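Local structure of type II restriction enzyme MspI (Moraxella sp., 1SA3) at residues D79-T85 with T98-F104; H154-Q158 with A255-Q259; R179-I183 with D228-E232. The protein cuts double-stranded DNA at the palindrome 5'-CCGG-3', cleaving after the first cytosine to give fragments with terminal 5'-phosphates. All coordinates share one frame; numbering follows the deposited sequence.

In the fold
The three contacts show how a nuclease places a metal site, DNA contacts and plain helix packing in separate parts of one chain. Interaction 1 pairs two strands of the main mixed sheet and ends at the sodium ion. Interaction 2 sets a helix end against the chain leading into strand 258-261, where Lys257 and Gln259 bind the DNA. Their centres lie about 35 Å apart on opposite sides of the chain's centre, and the nearest atoms are about 15 Å apart. Interaction 3 packs two helices formed by chain lying between the segments of interaction 2. It comes within about 6 Å of that contact at the nearest atoms, without touching it, and its centre is about 27 Å from that of interaction 1.

Interaction 1 (D79-T85 with T98-F104); sequences DVSSSDT and TDATIRF. With NA (sodium ion), chain G.
The metal site of this PD-(D/E)XK nuclease forms where strand 77-84 ends beside the start of strand 100-106, with Asp84 and, just ahead of the second strand, Asp99 meeting at a sodium ion. Asp84 OD2 binds the ion at 2.4 Å, and the backbone O of Asp99 binds it at 2.7 Å. The Asp84 carboxylate can reach across because its CG stands opposite the backbone N (chi1 172°), although the CB itself leaves away from the partner strand. Two waters and Glu35 also bind the ion; one of these waters donates to Thr85 O, the other to Asp99 OD1. Asp99 O has a second task, accepting the N-H of Thr85 from well above its carbonyl plane.

Behind the site the ladder is regular. Ser83 and Thr101 form one hydrogen-bonded pair, Ser81 and Arg103 the next, and the longest of the four bonds is Ser81 N to Arg103 O at 3.2 Å. On the side of Ser83 and Thr101 a single water joins three hydroxyls: it lies 2.6 Å from Thr85 OG1, 2.7 Å from Thr101 OG1 and 2.9 Å from Ser83 OG. The face bearing Val80, Ile102 and Phe104 is largely apolar. Val80 CG1 touches Ile102 CG2 at 3.6 Å, while its second branch, CG2, comes obliquely to Phe104 CD2 at 3.8 Å. Ile102 CG2 also sits over one face of the Phe104 ring, toward its rim, and helix 57-69 packs onto both residues. Ser82 shares this side, but its OG is held by the backbone O of Leu39.

Asp99 and Ala100 together face Leu116 of strand 111-121, on the far side from strand 77-84, a classic beta bulge beside the ion. Strand ends gathering carboxylates and a metal next to a DNA phosphate are characteristic of the PD-(D/E)XK nuclease core.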
loop_
_atom_site.group_PDB
_atom_site.type_symbol
_atom_site.label_atom_id
_atom_site.label_comp_id
_atom_site.label_asym_id
_atom_site.label_seq_id
_atom_site.Cartn_x
_atom_site.Cartn_y
_atom_site.Cartn_z
ATOM N N ASP E 79 15.310 -11.613 -17.263
ATOM C CA ASP E 79 15.241 -10.206 -17.615
ATOM C C ASP E 79 14.250 -9.491 -16.716
ATOM O O ASP E 79 13.337 -10.107 -16.162
ATOM C CB ASP E 79 14.836 -10.038 -19.079
ATOM C CG ASP E 79 15.093 -8.633 -19.596
ATOM O OD1 ASP E 79 15.970 -7.944 -19.038
ATOM O OD2 ASP E 79 14.430 -8.223 -20.567
ATOM N N VAL E 80 14.437 -8.185 -16.577
ATOM C CA VAL E 80 13.578 -7.373 -15.734
ATOM C C VAL E 80 13.482 -5.970 -16.303
ATOM O O VAL E 80 14.423 -5.476 -16.927
ATOM C CB VAL E 80 14.144 -7.240 -14.299
ATOM C CG1 VAL E 80 13.088 -6.627 -13.376
ATOM C CG2 VAL E 80 14.601 -8.586 -13.777
ATOM N N SER E 81 12.333 -5.344 -16.084
ATOM C CA SER E 81 12.076 -3.976 -16.511
ATOM C C SER E 81 11.022 -3.426 -15.556
ATOM O O SER E 81 10.298 -4.191 -14.912
ATOM C CB SER E 81 11.555 -3.930 -17.946
ATOM O OG SER E 81 10.278 -4.518 -18.042
ATOM N N SER E 82 10.935 -2.108 -15.460
ATOM C CA SER E 82 9.973 -1.489 -14.556
ATOM C C SER E 82 9.523 -0.147 -15.096
ATOM O O SER E 82 10.193 0.449 -15.938
ATOM C CB SER E 82 10.607 -1.293 -13.177
ATOM O OG SER E 82 11.722 -0.420 -13.257
ATOM N N SER E 83 8.389 0.337 -14.606
ATOM C CA SER E 83 7.886 1.616 -15.061
ATOM C C SER E 83 6.783 2.172 -14.181
ATOM O O SER E 83 6.068 1.429 -13.501
ATOM C CB SER E 83 7.353 1.495 -16.490
ATOM O OG SER E 83 6.114 0.805 -16.514
ATOM N N ASP E 84 6.670 3.495 -14.206
ATOM C CA ASP E 84 5.640 4.215 -13.481
ATOM C C ASP E 84 4.326 3.790 -14.131
ATOM O O ASP E 84 4.295 3.485 -15.322
ATOM C CB ASP E 84 5.839 5.718 -13.667
ATOM C CG ASP E 84 4.694 6.535 -13.097
ATOM O OD1 ASP E 84 4.277 7.508 -13.756
ATOM O OD2 ASP E 84 4.214 6.214 -11.990
ATOM N N THR E 85 3.250 3.761 -13.360
ATOM C CA THR E 85 1.957 3.376 -13.906
ATOM C C THR E 85 1.039 4.579 -13.965
ATOM O O THR E 85 0.773 5.225 -12.954
ATOM C CB THR E 85 1.287 2.282 -13.048
ATOM O OG1 THR E 85 2.112 1.114 -13.054
ATOM C CG2 THR E 85 -0.094 1.922 -13.606
ATOM N N THR E 98 -2.471 1.091 -8.364
ATOM C CA THR E 98 -1.149 0.724 -8.858
ATOM C C THR E 98 -0.273 1.932 -9.164
ATOM O O THR E 98 -0.594 2.739 -10.041
ATOM C CB THR E 98 -1.280 -0.160 -10.115
ATOM O OG1 THR E 98 -2.071 -1.312 -9.793
ATOM C CG2 THR E 98 0.087 -0.613 -10.595
ATOM N N ASP E 99 0.839 2.051 -8.440
ATOM C CA ASP E 99 1.759 3.169 -8.626
ATOM C C ASP E 99 2.822 2.898 -9.671
ATOM O O ASP E 99 3.329 3.828 -10.301
ATOM C CB ASP E 99 2.476 3.508 -7.310
ATOM C CG ASP E 99 1.548 4.095 -6.272
ATOM O OD1 ASP E 99 0.721 4.948 -6.643
ATOM O OD2 ASP E 99 1.650 3.717 -5.085
ATOM N N ALA E 100 3.170 1.626 -9.845
ATOM C CA ALA E 100 4.208 1.242 -10.793
ATOM C C ALA E 100 4.193 -0.262 -10.976
ATOM O O ALA E 100 3.520 -0.975 -10.236
ATOM C CB ALA E 100 5.570 1.666 -10.262
ATOM N N THR E 101 4.951 -0.740 -11.957
ATOM C CA THR E 101 5.028 -2.167 -12.214
ATOM C C THR E 101 6.446 -2.627 -12.518
ATOM O O THR E 101 7.298 -1.840 -12.954
ATOM C CB THR E 101 4.139 -2.582 -13.410
ATOM O OG1 THR E 101 4.618 -1.962 -14.609
ATOM C CG2 THR E 101 2.704 -2.158 -13.181
ATOM N N ILE E 102 6.690 -3.908 -12.260
ATOM C CA ILE E 102 7.970 -4.553 -12.558
ATOM C C ILE E 102 7.559 -5.815 -13.314
ATOM O O ILE E 102 6.611 -6.501 -12.904
ATOM C CB ILE E 102 8.720 -5.016 -11.292
ATOM C CG1 ILE E 102 9.079 -3.816 -10.418
ATOM C CG2 ILE E 102 9.994 -5.798 -11.687
ATOM C CD1 ILE E 102 9.708 -4.218 -9.098
ATOM N N ARG E 103 8.221 -6.095 -14.430
ATOM C CA ARG E 103 7.934 -7.311 -15.182
ATOM C C ARG E 103 9.180 -8.188 -15.173
ATOM O O ARG E 103 10.271 -7.734 -15.531
ATOM C CB ARG E 103 7.540 -7.000 -16.629
ATOM C CG ARG E 103 7.372 -8.264 -17.480
ATOM C CD ARG E 103 6.946 -7.945 -18.908
ATOM N NE ARG E 103 5.612 -7.358 -18.963
ATOM C CZ ARG E 103 4.478 -8.021 -18.746
ATOM N NH1 ARG E 103 4.492 -9.315 -18.457
ATOM N NH2 ARG E 103 3.321 -7.378 -18.810
ATOM N N PHE E 104 9.028 -9.438 -14.741
ATOM C CA PHE E 104 10.152 -10.367 -14.715
ATOM C C PHE E 104 9.970 -11.378 -15.826
ATOM O O PHE E 104 8.869 -11.900 -16.015
ATOM C CB PHE E 104 10.221 -11.138 -13.398
ATOM C CG PHE E 104 10.424 -10.279 -12.193
ATOM C CD1 PHE E 104 9.338 -9.845 -11.440
ATOM C CD2 PHE E 104 11.705 -9.931 -11.784
ATOM C CE1 PHE E 104 9.529 -9.077 -10.288
ATOM C CE2 PHE E 104 11.899 -9.169 -10.642
ATOM C CZ PHE E 104 10.808 -8.744 -9.894
HETATM NA NA NA G . 3.519 6.435 -9.756
HETATM O O HOH W 1 11.157 -8.637 -18.069
HETATM O O HOH W 2 3.643 0.461 -15.098
HETATM O O HOH W 3 1.442 6.478 -10.715
HETATM O O HOH W 4 2.289 6.990 -7.769
#

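Interaction 2 (H154-Q158 with A255-Q259); sequences HQNDQ and AKKMQ. With nucleotides of chain A; nucleotides of chain B.
Gln155, on the last turn of helix 146-157, lies across segment 256-258. Its CB rests 3.5 Å from Met258 CG, the two side chains crossing at about a right angle. CG, swung opposite the backbone N (chi1 170°), and then CD both pass the carbonyl of Lys256, CD lying 3.6 Å from Lys256 O. At the tip the amide is fixed from outside the contact: OE1 accepts from Val133 N, and NE2 donates to Asp132 OD1. The same OE1 also packs on Met258 CG at 3.4 Å. Gln155 therefore joins helix 146-157 both to the approach to strand 258-261, the middle strand of a three-stranded antiparallel sheet, and to Asp132 and Val133, just after strand 127-131. The helix ends at Asp157, and Gln158 leaves helical geometry with a positive phi (74°). Gln158 NE2 reaches a water at 2.9 Å that also accepts the N-H of Lys257, and Lys256 CD packs against this amide. Further along the chain, Met258 CE approaches the His154 ring. The side chains on either side of Met258 in sequence reach the DNA: Lys257 NZ, paired with Glu130, also grips OP2 of DC3 of chain A at 3.0 Å, and Gln259 NE2 donates to the guanine O6 of DG6 of chain A at 2.7 Å.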
loop_
_atom_site.group_PDB
_atom_site.type_symbol
_atom_site.label_atom_id
_atom_site.label_comp_id
_atom_site.label_asym_id
_atom_site.label_seq_id
_atom_site.Cartn_x
_atom_site.Cartn_y
_atom_site.Cartn_z
ATOM N N HIS E 154 -20.470 5.725 11.191
ATOM C CA HIS E 154 -19.062 6.044 11.404
ATOM C C HIS E 154 -18.659 7.139 10.417
ATOM O O HIS E 154 -17.978 8.101 10.778
ATOM C CB HIS E 154 -18.206 4.799 11.181
ATOM C CG HIS E 154 -16.849 4.878 11.810
ATOM N ND1 HIS E 154 -15.901 5.798 11.422
ATOM C CD2 HIS E 154 -16.290 4.161 12.815
ATOM C CE1 HIS E 154 -14.817 5.647 12.162
ATOM N NE2 HIS E 154 -15.027 4.659 13.014
ATOM N N GLN E 155 -19.084 6.993 9.165
ATOM C CA GLN E 155 -18.761 7.988 8.153
ATOM C C GLN E 155 -19.343 9.340 8.540
ATOM O O GLN E 155 -18.644 10.354 8.521
ATOM C CB GLN E 155 -19.305 7.555 6.789
ATOM C CG GLN E 155 -19.239 8.629 5.701
ATOM C CD GLN E 155 -19.493 8.064 4.303
ATOM O OE1 GLN E 155 -18.701 7.269 3.787
ATOM N NE2 GLN E 155 -20.602 8.468 3.690
ATOM N N ASN E 156 -20.617 9.364 8.912
ATOM C CA ASN E 156 -21.243 10.627 9.282
ATOM C C ASN E 156 -20.680 11.294 10.525
ATOM O O ASN E 156 -20.588 12.517 10.576
ATOM C CB ASN E 156 -22.755 10.446 9.445
ATOM C CG ASN E 156 -23.462 10.320 8.116
ATOM O OD1 ASN E 156 -23.112 11.002 7.149
ATOM N ND2 ASN E 156 -24.466 9.456 8.059
ATOM N N ASP E 157 -20.317 10.501 11.530
ATOM C CA ASP E 157 -19.777 11.047 12.769
ATOM C C ASP E 157 -18.289 11.383 12.654
ATOM O O ASP E 157 -17.761 12.170 13.437
ATOM C CB ASP E 157 -19.979 10.057 13.927
ATOM C CG ASP E 157 -21.444 9.876 14.305
ATOM O OD1 ASP E 157 -22.286 10.686 13.874
ATOM O OD2 ASP E 157 -21.748 8.924 15.053
ATOM N N GLN E 158 -17.633 10.775 11.669
ATOM C CA GLN E 158 -16.207 10.949 11.407
ATOM C C GLN E 158 -15.331 10.232 12.432
ATOM O O GLN E 158 -14.133 10.471 12.529
ATOM C CB GLN E 158 -15.849 12.443 11.294
ATOM C CG GLN E 158 -16.509 13.101 10.072
ATOM C CD GLN E 158 -15.960 14.482 9.736
ATOM O OE1 GLN E 158 -15.662 15.281 10.620
ATOM N NE2 GLN E 158 -15.852 14.773 8.452
ATOM N N ALA E 255 -18.337 16.581 1.614
ATOM C CA ALA E 255 -19.116 15.415 2.025
ATOM C C ALA E 255 -18.431 14.584 3.100
ATOM O O ALA E 255 -17.208 14.468 3.125
ATOM C CB ALA E 255 -19.399 14.538 0.823
ATOM N N LYS E 256 -19.225 14.015 3.998
ATOM C CA LYS E 256 -18.685 13.149 5.036
ATOM C C LYS E 256 -18.110 11.976 4.249
ATOM O O LYS E 256 -18.759 11.463 3.339
ATOM C CB LYS E 256 -19.802 12.671 5.958
ATOM C CG LYS E 256 -20.484 13.790 6.713
ATOM C CD LYS E 256 -19.511 14.508 7.637
ATOM C CE LYS E 256 -20.236 15.555 8.467
ATOM N NZ LYS E 256 -19.326 16.275 9.386
ATOM N N LYS E 257 -16.895 11.558 4.580
ATOM C CA LYS E 257 -16.268 10.476 3.834
ATOM C C LYS E 257 -15.273 9.712 4.699
ATOM O O LYS E 257 -14.584 10.286 5.542
ATOM C CB LYS E 257 -15.585 11.066 2.597
ATOM C CG LYS E 257 -15.010 10.053 1.610
ATOM C CD LYS E 257 -14.477 10.760 0.369
ATOM C CE LYS E 257 -13.884 9.780 -0.640
ATOM N NZ LYS E 257 -13.203 10.497 -1.765
ATOM N N MET E 258 -15.182 8.409 4.485
ATOM C CA MET E 258 -14.274 7.601 5.289
ATOM C C MET E 258 -12.837 7.525 4.765
ATOM O O MET E 258 -12.593 7.624 3.566
ATOM C CB MET E 258 -14.821 6.185 5.415
ATOM C CG MET E 258 -16.258 6.130 5.896
ATOM S SD MET E 258 -16.790 4.439 6.145
ATOM C CE MET E 258 -16.181 4.175 7.826
ATOM N N GLN E 259 -11.900 7.352 5.692
ATOM C CA GLN E 259 -10.490 7.191 5.360
ATOM C C GLN E 259 -9.985 6.010 6.166
ATOM O O GLN E 259 -10.395 5.811 7.312
ATOM C CB GLN E 259 -9.658 8.412 5.738
ATOM C CG GLN E 259 -8.225 8.318 5.202
ATOM C CD GLN E 259 -7.273 9.313 5.864
ATOM O OE1 GLN E 259 -7.086 9.287 7.080
ATOM N NE2 GLN E 259 -6.663 10.183 5.062
ATOM P P DC A 3 -14.119 12.692 -4.570
ATOM O OP1 DC A 3 -14.749 11.675 -5.441
ATOM O OP2 DC A 3 -14.537 12.807 -3.151
ATOM O "O5'" DC A 3 -12.549 12.456 -4.627
ATOM C "C5'" DC A 3 -11.886 12.493 -5.883
ATOM C "C4'" DC A 3 -10.400 12.308 -5.705
ATOM O "O4'" DC A 3 -9.795 13.526 -5.208
ATOM C "C3'" DC A 3 -9.976 11.182 -4.761
ATOM O "O3'" DC A 3 -9.027 10.375 -5.452
ATOM C "C2'" DC A 3 -9.367 11.915 -3.569
ATOM C "C1'" DC A 3 -8.873 13.229 -4.177
ATOM N N1 DC A 3 -8.846 14.399 -3.273
ATOM C C2 DC A 3 -7.682 15.198 -3.208
ATOM O O2 DC A 3 -6.689 14.878 -3.874
ATOM N N3 DC A 3 -7.680 16.298 -2.420
ATOM C C4 DC A 3 -8.767 16.613 -1.713
ATOM N N4 DC A 3 -8.722 17.711 -0.957
ATOM C C5 DC A 3 -9.951 15.814 -1.747
ATOM C C6 DC A 3 -9.943 14.725 -2.526
ATOM P P DG A 6 2.586 8.862 0.814
ATOM O OP1 DG A 6 3.896 8.267 0.437
ATOM O OP2 DG A 6 1.496 7.975 1.312
ATOM O "O5'" DG A 6 2.791 10.013 1.889
ATOM C "C5'" DG A 6 2.249 9.905 3.199
ATOM C "C4'" DG A 6 2.375 11.229 3.910
ATOM O "O4'" DG A 6 1.219 12.010 3.512
ATOM C "C3'" DG A 6 2.275 11.096 5.426
ATOM O "O3'" DG A 6 3.511 11.231 6.103
ATOM C "C2'" DG A 6 1.353 12.216 5.865
ATOM C "C1'" DG A 6 0.651 12.707 4.612
ATOM N N9 DG A 6 -0.740 12.284 4.760
ATOM C C8 DG A 6 -1.351 11.181 4.204
ATOM N N7 DG A 6 -2.565 10.982 4.661
ATOM C C5 DG A 6 -2.779 12.036 5.542
ATOM C C6 DG A 6 -3.915 12.351 6.351
ATOM O O6 DG A 6 -4.982 11.730 6.460
ATOM N N1 DG A 6 -3.709 13.515 7.092
ATOM C C2 DG A 6 -2.555 14.276 7.068
ATOM N N2 DG A 6 -2.537 15.367 7.865
ATOM N N3 DG A 6 -1.495 13.989 6.323
ATOM C C4 DG A 6 -1.674 12.866 5.591
ATOM P P DC B 5 -10.374 19.309 14.949
ATOM O OP1 DC B 5 -10.197 20.510 15.808
ATOM O OP2 DC B 5 -11.705 19.009 14.373
ATOM O "O5'" DC B 5 -9.366 19.487 13.728
ATOM C "C5'" DC B 5 -8.965 18.384 12.938
ATOM C "C4'" DC B 5 -7.668 18.700 12.234
ATOM O "O4'" DC B 5 -7.057 17.445 11.855
ATOM C "C3'" DC B 5 -7.792 19.543 10.959
ATOM O "O3'" DC B 5 -6.812 20.588 10.921
ATOM C "C2'" DC B 5 -7.536 18.545 9.844
ATOM C "C1'" DC B 5 -6.669 17.486 10.500
ATOM N N1 DC B 5 -6.876 16.147 9.932
ATOM C C2 DC B 5 -5.796 15.517 9.340
ATOM O O2 DC B 5 -4.694 16.076 9.388
ATOM N N3 DC B 5 -5.974 14.321 8.732
ATOM C C4 DC B 5 -7.184 13.749 8.726
ATOM N N4 DC B 5 -7.318 12.577 8.100
ATOM C C5 DC B 5 -8.305 14.355 9.360
ATOM C C6 DC B 5 -8.108 15.543 9.951
HETATM O O HOH W 5 -15.990 9.968 8.097
HETATM O O HOH W 6 -15.407 13.402 5.987
#

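Interaction 3 (R179-I183 with D228-E232); sequences RERFI and DRIAE
Arg179 opens helix 179-188 against Ile230, the side chain of helix 222-234 that takes the largest share of this contact. The aliphatic base of the arginine meets it first, with Arg179 CB 3.6 Å from Ile230 CD1. From CB outward the chain bends at chi2 (144°, away from the staggered values) and again at chi3, which brings one face of the guanidinium to Ile230. Ile230 CD1 then lies over that face, toward its rim, while Ile230 CG2 presses closely on Arg179 NH2 at 3.2 Å. The charged end is provided for separately. Arg179 NE donates to a water at 2.6 Å, lying at the guanidinium edge, and this water donates in turn to Ile230 O; NH1 forms a salt bridge with Glu176.

Glu180 follows with a lighter touch. The carbon CG of its side chain brushes Ile230 CD1 at 4.1 Å, on the exposed border of the interface. Arg181 and Phe182 turn to other neighbours, the phenylalanine packing on helix 133-140.

One turn on from Arg179, Ile183 points back into the interface. Its CD1 meets Ile230 CD1 at 3.6 Å, the two side chains crossing obliquely, and also lies 3.7 Å from Arg229 CB. Ile183 CG2 adds a looser contact with the next carbon of Arg229. Only the aliphatic stem of Arg229 is used here: the chain bends away, and its NH2 forms a salt bridge with Glu232 OE1 at 2.9 Å, one turn along its own helix. Tyr225 adds a cation-pi partner.

Ile230 therefore sits among Arg179, Glu180 and Ile183 of the opposing helix. The axes of segments 179-183 and 228-232 come within 10.4 Å, their directions 126° apart: a helix pair packed at a steep angle, joined by isoleucine contacts and the aliphatic parts of charged side chains.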
loop_
_atom_site.group_PDB
_atom_site.type_symbol
_atom_site.label_atom_id
_atom_site.label_comp_id
_atom_site.label_asym_id
_atom_site.label_seq_id
_atom_site.Cartn_x
_atom_site.Cartn_y
_atom_site.Cartn_z
ATOM N N ARG E 179 -14.353 -9.514 6.853
ATOM C CA ARG E 179 -13.010 -9.046 7.193
ATOM C C ARG E 179 -11.987 -9.073 6.061
ATOM O O ARG E 179 -11.436 -8.035 5.708
ATOM C CB ARG E 179 -12.471 -9.829 8.390
ATOM C CG ARG E 179 -12.919 -9.261 9.722
ATOM C CD ARG E 179 -13.163 -10.354 10.746
ATOM N NE ARG E 179 -11.942 -10.962 11.264
ATOM C CZ ARG E 179 -11.692 -12.269 11.233
ATOM N NH1 ARG E 179 -12.572 -13.104 10.695
ATOM N NH2 ARG E 179 -10.578 -12.745 11.767
ATOM N N GLU E 180 -11.733 -10.252 5.499
ATOM C CA GLU E 180 -10.755 -10.400 4.421
ATOM C C GLU E 180 -11.101 -9.623 3.156
ATOM O O GLU E 180 -10.236 -8.969 2.568
ATOM C CB GLU E 180 -10.562 -11.880 4.075
ATOM C CG GLU E 180 -9.910 -12.674 5.193
ATOM C CD GLU E 180 -9.323 -14.001 4.732
ATOM O OE1 GLU E 180 -8.634 -14.638 5.551
ATOM O OE2 GLU E 180 -9.541 -14.408 3.565
ATOM N N ARG E 181 -12.358 -9.700 2.728
ATOM C CA ARG E 181 -12.783 -8.973 1.542
ATOM C C ARG E 181 -12.647 -7.472 1.785
ATOM O O ARG E 181 -12.203 -6.735 0.909
ATOM C CB ARG E 181 -14.233 -9.316 1.192
ATOM C CG ARG E 181 -14.376 -10.581 0.363
ATOM C CD ARG E 181 -15.833 -11.009 0.268
ATOM N NE ARG E 181 -16.348 -11.436 1.568
ATOM C CZ ARG E 181 -17.592 -11.856 1.774
ATOM N NH1 ARG E 181 -18.452 -11.901 0.764
ATOM N NH2 ARG E 181 -17.973 -12.246 2.984
ATOM N N PHE E 182 -13.027 -7.028 2.980
ATOM C CA PHE E 182 -12.943 -5.612 3.336
ATOM C C PHE E 182 -11.501 -5.107 3.217
ATOM O O PHE E 182 -11.236 -4.081 2.588
ATOM C CB PHE E 182 -13.437 -5.401 4.772
ATOM C CG PHE E 182 -13.687 -3.955 5.134
ATOM C CD1 PHE E 182 -14.960 -3.408 5.013
ATOM C CD2 PHE E 182 -12.663 -3.158 5.637
ATOM C CE1 PHE E 182 -15.219 -2.086 5.395
ATOM C CE2 PHE E 182 -12.911 -1.836 6.021
ATOM C CZ PHE E 182 -14.199 -1.300 5.900
ATOM N N ILE E 183 -10.565 -5.833 3.818
ATOM C CA ILE E 183 -9.166 -5.427 3.776
ATOM C C ILE E 183 -8.598 -5.461 2.363
ATOM O O ILE E 183 -7.994 -4.494 1.903
ATOM C CB ILE E 183 -8.290 -6.325 4.664
ATOM C CG1 ILE E 183 -8.778 -6.262 6.111
ATOM C CG2 ILE E 183 -6.844 -5.859 4.590
ATOM C CD1 ILE E 183 -8.267 -7.382 6.981
ATOM N N ASP E 228 -1.776 -10.322 8.247
ATOM C CA ASP E 228 -1.252 -9.464 9.305
ATOM C C ASP E 228 -2.348 -8.595 9.918
ATOM O O ASP E 228 -2.443 -8.486 11.140
ATOM C CB ASP E 228 -0.132 -8.559 8.780
ATOM C CG ASP E 228 1.119 -9.334 8.388
ATOM O OD1 ASP E 228 1.279 -10.492 8.825
ATOM O OD2 ASP E 228 1.949 -8.772 7.647
ATOM N N ARG E 229 -3.161 -7.970 9.070
ATOM C CA ARG E 229 -4.253 -7.118 9.544
ATOM C C ARG E 229 -5.290 -7.946 10.321
ATOM O O ARG E 229 -5.775 -7.510 11.365
ATOM C CB ARG E 229 -4.940 -6.417 8.363
ATOM C CG ARG E 229 -4.042 -5.476 7.560
ATOM C CD ARG E 229 -3.657 -4.226 8.348
ATOM N NE ARG E 229 -2.690 -4.497 9.408
ATOM C CZ ARG E 229 -1.417 -4.814 9.201
ATOM N NH1 ARG E 229 -0.942 -4.907 7.967
ATOM N NH2 ARG E 229 -0.610 -5.036 10.231
ATOM N N ILE E 230 -5.625 -9.130 9.805
ATOM C CA ILE E 230 -6.596 -10.025 10.459
ATOM C C ILE E 230 -6.102 -10.398 11.853
ATOM O O ILE E 230 -6.875 -10.421 12.810
ATOM C CB ILE E 230 -6.811 -11.344 9.662
ATOM C CG1 ILE E 230 -7.526 -11.058 8.341
ATOM C CG2 ILE E 230 -7.623 -12.342 10.498
ATOM C CD1 ILE E 230 -8.937 -10.549 8.502
ATOM N N ALA E 231 -4.810 -10.696 11.962
ATOM C CA ALA E 231 -4.224 -11.057 13.254
ATOM C C ALA E 231 -4.321 -9.869 14.210
ATOM O O ALA E 231 -4.734 -10.014 15.362
ATOM C CB ALA E 231 -2.760 -11.478 13.074
ATOM N N GLU E 232 -3.941 -8.698 13.712
ATOM C CA GLU E 232 -3.975 -7.470 14.494
ATOM C C GLU E 232 -5.404 -7.153 14.935
ATOM O O GLU E 232 -5.638 -6.727 16.065
ATOM C CB GLU E 232 -3.426 -6.317 13.653
ATOM C CG GLU E 232 -3.209 -5.025 14.411
ATOM C CD GLU E 232 -2.795 -3.890 13.497
ATOM O OE1 GLU E 232 -1.816 -4.061 12.736
ATOM O OE2 GLU E 232 -3.447 -2.826 13.540
HETATM O O HOH W 7 -9.978 -10.167 12.823
#